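Local coordinates for protein quinoline 2-oxidoreductase large subunit (Pseudomonas putida, PDB 1T3Q) that probably catalyses the hydroxylation of quinoline at carbon 2, as the molybdenum-cofactor-carrying large subunit of a xanthine dehydrogenase family enzyme, at residues Arg204-Gln209 and Leu219-Gln224; Leu315-Ile320 and Val339-Ile344. All blocks are in the same frame, centred on the assembly; numbering follows the deposited sequence.

Contact 1 (Arg204-Gln209 and Leu219-Gln224); sequences RGAVAQ and LWTATQ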
loop_
_atom_site.group_PDB
_atom_site.type_symbol
_atom_site.label_atom_id
_atom_site.label_comp_id
_atom_site.label_asym_id
_atom_site.label_seq_id
_atom_site.Cartn_x
_atom_site.Cartn_y
_atom_site.Cartn_z
ATOM N N ARG B 204 -3.066 -21.468 -1.677
ATOM C CA ARG B 204 -1.912 -20.630 -1.975
ATOM C C ARG B 204 -2.295 -19.492 -2.906
ATOM O O ARG B 204 -3.267 -19.579 -3.660
ATOM C CB ARG B 204 -0.798 -21.457 -2.620
ATOM C CG ARG B 204 -0.288 -22.599 -1.750
ATOM C CD ARG B 204 0.677 -23.466 -2.544
ATOM N NE ARG B 204 0.061 -23.967 -3.769
ATOM C CZ ARG B 204 0.739 -24.529 -4.764
ATOM N NH1 ARG B 204 0.100 -24.956 -5.847
ATOM N NH2 ARG B 204 2.057 -24.658 -4.681
ATOM N N GLY B 205 -1.517 -18.420 -2.850
ATOM C CA GLY B 205 -1.789 -17.280 -3.695
ATOM C C GLY B 205 -0.657 -16.281 -3.662
ATOM O O GLY B 205 0.130 -16.249 -2.720
ATOM N N ALA B 206 -0.567 -15.472 -4.708
ATOM C CA ALA B 206 0.461 -14.455 -4.797
ATOM C C ALA B 206 0.063 -13.427 -5.849
ATOM O O ALA B 206 -0.661 -13.740 -6.793
ATOM C CB ALA B 206 1.805 -15.093 -5.151
ATOM N N VAL B 207 0.531 -12.197 -5.667
ATOM C CA VAL B 207 0.248 -11.110 -6.592
ATOM C C VAL B 207 1.550 -10.351 -6.791
ATOM O O VAL B 207 2.183 -9.930 -5.822
ATOM C CB VAL B 207 -0.813 -10.128 -6.025
ATOM C CG1 VAL B 207 -1.095 -9.023 -7.033
ATOM C CG2 VAL B 207 -2.096 -10.878 -5.699
ATOM N N ALA B 208 1.957 -10.189 -8.046
ATOM C CA ALA B 208 3.188 -9.475 -8.348
ATOM C C ALA B 208 2.898 -8.157 -9.051
ATOM O O ALA B 208 1.977 -8.058 -9.857
ATOM C CB ALA B 208 4.096 -10.343 -9.224
ATOM N N GLN B 209 3.689 -7.145 -8.730
ATOM C CA GLN B 209 3.542 -5.845 -9.351
ATOM C C GLN B 209 4.926 -5.358 -9.746
ATOM O O GLN B 209 5.737 -4.989 -8.889
ATOM C CB GLN B 209 2.899 -4.843 -8.389
ATOM C CG GLN B 209 2.666 -3.468 -9.012
ATOM C CD GLN B 209 1.970 -2.512 -8.061
ATOM O OE1 GLN B 209 0.924 -1.947 -8.385
ATOM N NE2 GLN B 209 2.549 -2.327 -6.882
ATOM N N LEU B 219 6.252 -8.374 -4.581
ATOM C CA LEU B 219 5.562 -9.647 -4.647
ATOM C C LEU B 219 4.835 -9.905 -3.341
ATOM O O LEU B 219 5.468 -10.083 -2.295
ATOM C CB LEU B 219 6.545 -10.795 -4.894
ATOM C CG LEU B 219 5.940 -12.204 -4.785
ATOM C CD1 LEU B 219 4.871 -12.403 -5.855
ATOM C CD2 LEU B 219 7.043 -13.248 -4.942
ATOM N N TRP B 220 3.508 -9.896 -3.402
ATOM C CA TRP B 220 2.683 -10.195 -2.237
ATOM C C TRP B 220 2.487 -11.700 -2.317
ATOM O O TRP B 220 2.105 -12.216 -3.361
ATOM C CB TRP B 220 1.310 -9.533 -2.347
ATOM C CG TRP B 220 1.276 -8.079 -2.034
ATOM C CD1 TRP B 220 0.978 -7.504 -0.829
ATOM C CD2 TRP B 220 1.485 -7.005 -2.953
ATOM N NE1 TRP B 220 0.981 -6.134 -0.949
ATOM C CE2 TRP B 220 1.288 -5.802 -2.242
ATOM C CE3 TRP B 220 1.816 -6.943 -4.313
ATOM C CZ2 TRP B 220 1.411 -4.545 -2.845
ATOM C CZ3 TRP B 220 1.938 -5.692 -4.916
ATOM C CH2 TRP B 220 1.735 -4.508 -4.180
ATOM N N THR B 221 2.777 -12.418 -1.242
ATOM C CA THR B 221 2.583 -13.857 -1.272
ATOM C C THR B 221 2.291 -14.424 0.106
ATOM O O THR B 221 2.857 -13.974 1.100
ATOM C CB THR B 221 3.812 -14.589 -1.882
ATOM O OG1 THR B 221 3.629 -16.002 -1.747
ATOM C CG2 THR B 221 5.107 -14.177 -1.193
ATOM N N ALA B 222 1.383 -15.395 0.155
ATOM C CA ALA B 222 1.016 -16.047 1.408
ATOM C C ALA B 222 2.119 -17.058 1.709
ATOM O O ALA B 222 1.976 -18.252 1.445
ATOM C CB ALA B 222 -0.322 -16.752 1.259
ATOM N N THR B 223 3.221 -16.566 2.258
ATOM C CA THR B 223 4.359 -17.421 2.559
ATOM C C THR B 223 4.791 -17.361 4.016
ATOM O O THR B 223 4.514 -16.389 4.727
ATOM C CB THR B 223 5.569 -17.034 1.675
ATOM O OG1 THR B 223 6.670 -17.904 1.958
ATOM C CG2 THR B 223 5.997 -15.592 1.960
ATOM N N GLN B 224 5.472 -18.414 4.452
ATOM C CA GLN B 224 5.994 -18.488 5.814
ATOM C C GLN B 224 7.475 -18.088 5.793
ATOM O O GLN B 224 8.107 -17.965 6.845
ATOM C CB GLN B 224 5.878 -19.920 6.358
ATOM C CG GLN B 224 4.497 -20.533 6.208
ATOM C CD GLN B 224 4.424 -21.961 6.706
ATOM O OE1 GLN B 224 3.656 -22.765 6.182
ATOM N NE2 GLN B 224 5.216 -22.284 7.727
HETATM O O HOH W 1 2.210 -18.190 -2.344
HETATM O O HOH W 2 0.661 -19.314 -0.841
#
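The indole of W220 takes the side chain of Q209 at its edge, the two lying side by side and pointing the same way. Q209 CB sits in the ring plane, 3.7 Å from W220 CZ3. The Q209 chain is extended beyond CG; its NE2 lies 3.6 Å from W220 CH2, the amide turned 64° from the ring. V207 O also lies in the indole plane at its edge, 3.4 Å from W220 CE3, while accepting the backbone bond from W220 N at 2.8 Å. With the return bond V207 N to W220 O, this makes V207 and W220 the hydrogen-bonded pair of an antiparallel β-hairpin (strands 205-211 and 216-221). A206 with T221 and A208 with L219 are non-hydrogen-bonded pairs and turn their side chains to the sheet face away from W220. There L219 CD1 lies 4.0 Å from A208 CB, and both side chains touch V268 and C269 of helix 263-275. T221 OG1 is hydrogen-bonded to E265. At A222, centre of an inverse gamma turn, A222 N gives a long but straight bond to G205 O (3.3 Å, 174°), and a water bridges G205 N and A222 O. Q224 NE2 is hydrogen-bonded to oxygen OM1 of the dioxosulfidomolybdenum ion.

Contact 2 (Leu315-Ile320 and Val339-Ile344); sequences LENRSI and VGNAVI. With SO4 (sulfate ion), chain K.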
loop_
_atom_site.group_PDB
_atom_site.type_symbol
_atom_site.label_atom_id
_atom_site.label_comp_id
_atom_site.label_asym_id
_atom_site.label_seq_id
_atom_site.Cartn_x
_atom_site.Cartn_y
_atom_site.Cartn_z
ATOM N N LEU B 315 17.417 -51.436 17.461
ATOM C CA LEU B 315 16.344 -50.902 16.640
ATOM C C LEU B 315 16.831 -50.843 15.203
ATOM O O LEU B 315 17.873 -50.256 14.900
ATOM C CB LEU B 315 15.927 -49.508 17.110
ATOM C CG LEU B 315 14.765 -48.881 16.322
ATOM C CD1 LEU B 315 14.106 -47.796 17.147
ATOM C CD2 LEU B 315 15.272 -48.311 15.005
ATOM N N GLU B 316 16.069 -51.461 14.317
ATOM C CA GLU B 316 16.404 -51.470 12.903
ATOM C C GLU B 316 15.291 -50.754 12.148
ATOM O O GLU B 316 14.114 -50.945 12.452
ATOM C CB GLU B 316 16.525 -52.914 12.426
ATOM C CG GLU B 316 16.798 -53.080 10.951
ATOM C CD GLU B 316 17.185 -54.507 10.607
ATOM O OE1 GLU B 316 16.466 -55.438 11.035
ATOM O OE2 GLU B 316 18.207 -54.695 9.911
ATOM N N ASN B 317 15.655 -49.917 11.180
ATOM C CA ASN B 317 14.639 -49.218 10.400
ATOM C C ASN B 317 15.078 -48.891 8.987
ATOM O O ASN B 317 16.087 -48.222 8.772
ATOM C CB ASN B 317 14.208 -47.917 11.083
ATOM C CG ASN B 317 12.973 -47.295 10.426
ATOM O OD1 ASN B 317 12.940 -46.099 10.139
ATOM N ND2 ASN B 317 11.952 -48.111 10.197
ATOM N N ARG B 318 14.305 -49.378 8.028
ATOM C CA ARG B 318 14.548 -49.123 6.613
ATOM C C ARG B 318 13.415 -48.169 6.251
ATOM O O ARG B 318 12.247 -48.558 6.234
ATOM C CB ARG B 318 14.441 -50.425 5.820
ATOM C CG ARG B 318 14.477 -50.277 4.305
ATOM C CD ARG B 318 14.334 -51.652 3.660
ATOM N NE ARG B 318 14.025 -51.595 2.233
ATOM C CZ ARG B 318 14.890 -51.246 1.289
ATOM N NH1 ARG B 318 16.135 -50.920 1.608
ATOM N NH2 ARG B 318 14.505 -51.223 0.021
ATOM N N SER B 319 13.763 -46.917 5.994
ATOM C CA SER B 319 12.772 -45.897 5.684
ATOM C C SER B 319 12.842 -45.451 4.228
ATOM O O SER B 319 13.902 -45.068 3.740
ATOM C CB SER B 319 12.988 -44.697 6.613
ATOM O OG SER B 319 11.964 -43.730 6.470
ATOM N N ILE B 320 11.705 -45.492 3.539
ATOM C CA ILE B 320 11.653 -45.089 2.138
ATOM C C ILE B 320 10.573 -44.031 1.938
ATOM O O ILE B 320 9.452 -44.179 2.423
ATOM C CB ILE B 320 11.338 -46.283 1.219
ATOM C CG1 ILE B 320 12.277 -47.450 1.536
ATOM C CG2 ILE B 320 11.500 -45.865 -0.240
ATOM C CD1 ILE B 320 11.872 -48.756 0.880
ATOM N N VAL B 339 15.438 -36.785 7.494
ATOM C CA VAL B 339 15.425 -36.127 8.797
ATOM C C VAL B 339 14.730 -36.991 9.843
ATOM O O VAL B 339 15.033 -36.895 11.036
ATOM C CB VAL B 339 14.742 -34.746 8.737
ATOM C CG1 VAL B 339 15.528 -33.832 7.813
ATOM C CG2 VAL B 339 13.299 -34.883 8.271
ATOM N N GLY B 340 13.810 -37.841 9.392
ATOM C CA GLY B 340 13.097 -38.722 10.303
ATOM C C GLY B 340 14.010 -39.733 10.980
ATOM O O GLY B 340 13.948 -39.926 12.198
ATOM N N ASN B 341 14.865 -40.388 10.196
ATOM C CA ASN B 341 15.777 -41.378 10.754
ATOM C C ASN B 341 16.794 -40.770 11.709
ATOM O O ASN B 341 17.305 -41.456 12.595
ATOM C CB ASN B 341 16.511 -42.133 9.639
ATOM C CG ASN B 341 15.689 -43.273 9.069
ATOM O OD1 ASN B 341 16.222 -44.166 8.409
ATOM N ND2 ASN B 341 14.384 -43.247 9.312
ATOM N N ALA B 342 17.090 -39.485 11.539
ATOM C CA ALA B 342 18.049 -38.833 12.420
ATOM C C ALA B 342 17.562 -38.833 13.869
ATOM O O ALA B 342 18.366 -38.889 14.798
ATOM C CB ALA B 342 18.308 -37.404 11.958
ATOM N N VAL B 343 16.247 -38.771 14.064
ATOM C CA VAL B 343 15.688 -38.749 15.417
ATOM C C VAL B 343 14.858 -39.992 15.726
ATOM O O VAL B 343 13.995 -39.969 16.606
ATOM C CB VAL B 343 14.785 -37.505 15.627
ATOM C CG1 VAL B 343 15.590 -36.221 15.414
ATOM C CG2 VAL B 343 13.607 -37.553 14.673
ATOM N N ILE B 344 15.129 -41.080 15.013
ATOM C CA ILE B 344 14.384 -42.327 15.182
ATOM C C ILE B 344 14.422 -42.941 16.592
ATOM O O ILE B 344 13.511 -43.680 16.969
ATOM C CB ILE B 344 14.859 -43.387 14.147
ATOM C CG1 ILE B 344 13.795 -44.471 13.975
ATOM C CG2 ILE B 344 16.169 -44.022 14.595
ATOM C CD1 ILE B 344 12.561 -43.992 13.224
HETATM S S SO4 K . 17.295 -51.641 -2.407
HETATM O O1 SO4 K . 18.579 -52.255 -2.011
HETATM O O2 SO4 K . 16.338 -52.698 -2.788
HETATM O O3 SO4 K . 16.748 -50.880 -1.274
HETATM O O4 SO4 K . 17.512 -50.734 -3.550
#
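The strand 315-320 runs past segment 339-344 without backbone pairing, the nearest CA atoms being those of S319 and N341 at 7.4 Å, so the contact is made largely by side chains. Alternation along the strand turns L315, N317 and S319 toward segment 339-344. N341 carries much of the other side: its CG, anti to the carbonyl carbon (chi1 -83°), stands 3.9 Å from S319 CB and 4.1 Å from N317 OD1. The N341 and N317 side chains cross obliquely, their amide planes 54° apart. N317 OD1 is also approached by I344 CD1 at 3.8 Å, and N300 of the adjacent strand donates a hydrogen bond to it from ND2. S319 OG is hydrogen-bonded to S337 at the start of the helix. An alanine in place of N341 would probably open a gap beside S319 CB and N317 OD1, since the amide group that packs against both would be gone. At the other end of the strand segment, L315 CD2 lies 4.2 Å from I344 CG1, an apolar touch, and I344 O accepts a hydrogen bond from R382. R318 leaves the strand away from segment 339-344, its chain extended from CG to NE. A sulfate, probably from the crystallisation liquor, puts O3 in the guanidinium plane at the edge, where it accepts from R318 NH2 at 2.6 Å and from R318 NH1 at 2.9 Å; R168 holds the same ion. Strand 312-322 pairs in parallel with 352-360, and helix 337-342 lies between them in sequence, an arrangement characteristic of a β-α-β unit within this molybdopterin cofactor-binding domain.

Overall arrangement
Both contacts are buried in the same molybdopterin cofactor-binding domain, yet they lie on opposite sides of the chain's centre, with centres 35 Å apart and nearest atoms about 15 Å apart. They share no strand or helix. Contact 1 joins neighbouring strands within one sheet, so three backbone hydrogen bonds link the segments, with side chains packing on both faces, and its loop end reaches the molybdenum site. Contact 2 sets a strand of a second sheet against a short helix, so asparagine, serine and aliphatic side chains meet instead. Less surface is buried there, 209 Å² against 377 Å², and the closest CA atoms are 7.4 Å apart (S319 and N341) against 4.2 Å (A206 and T221).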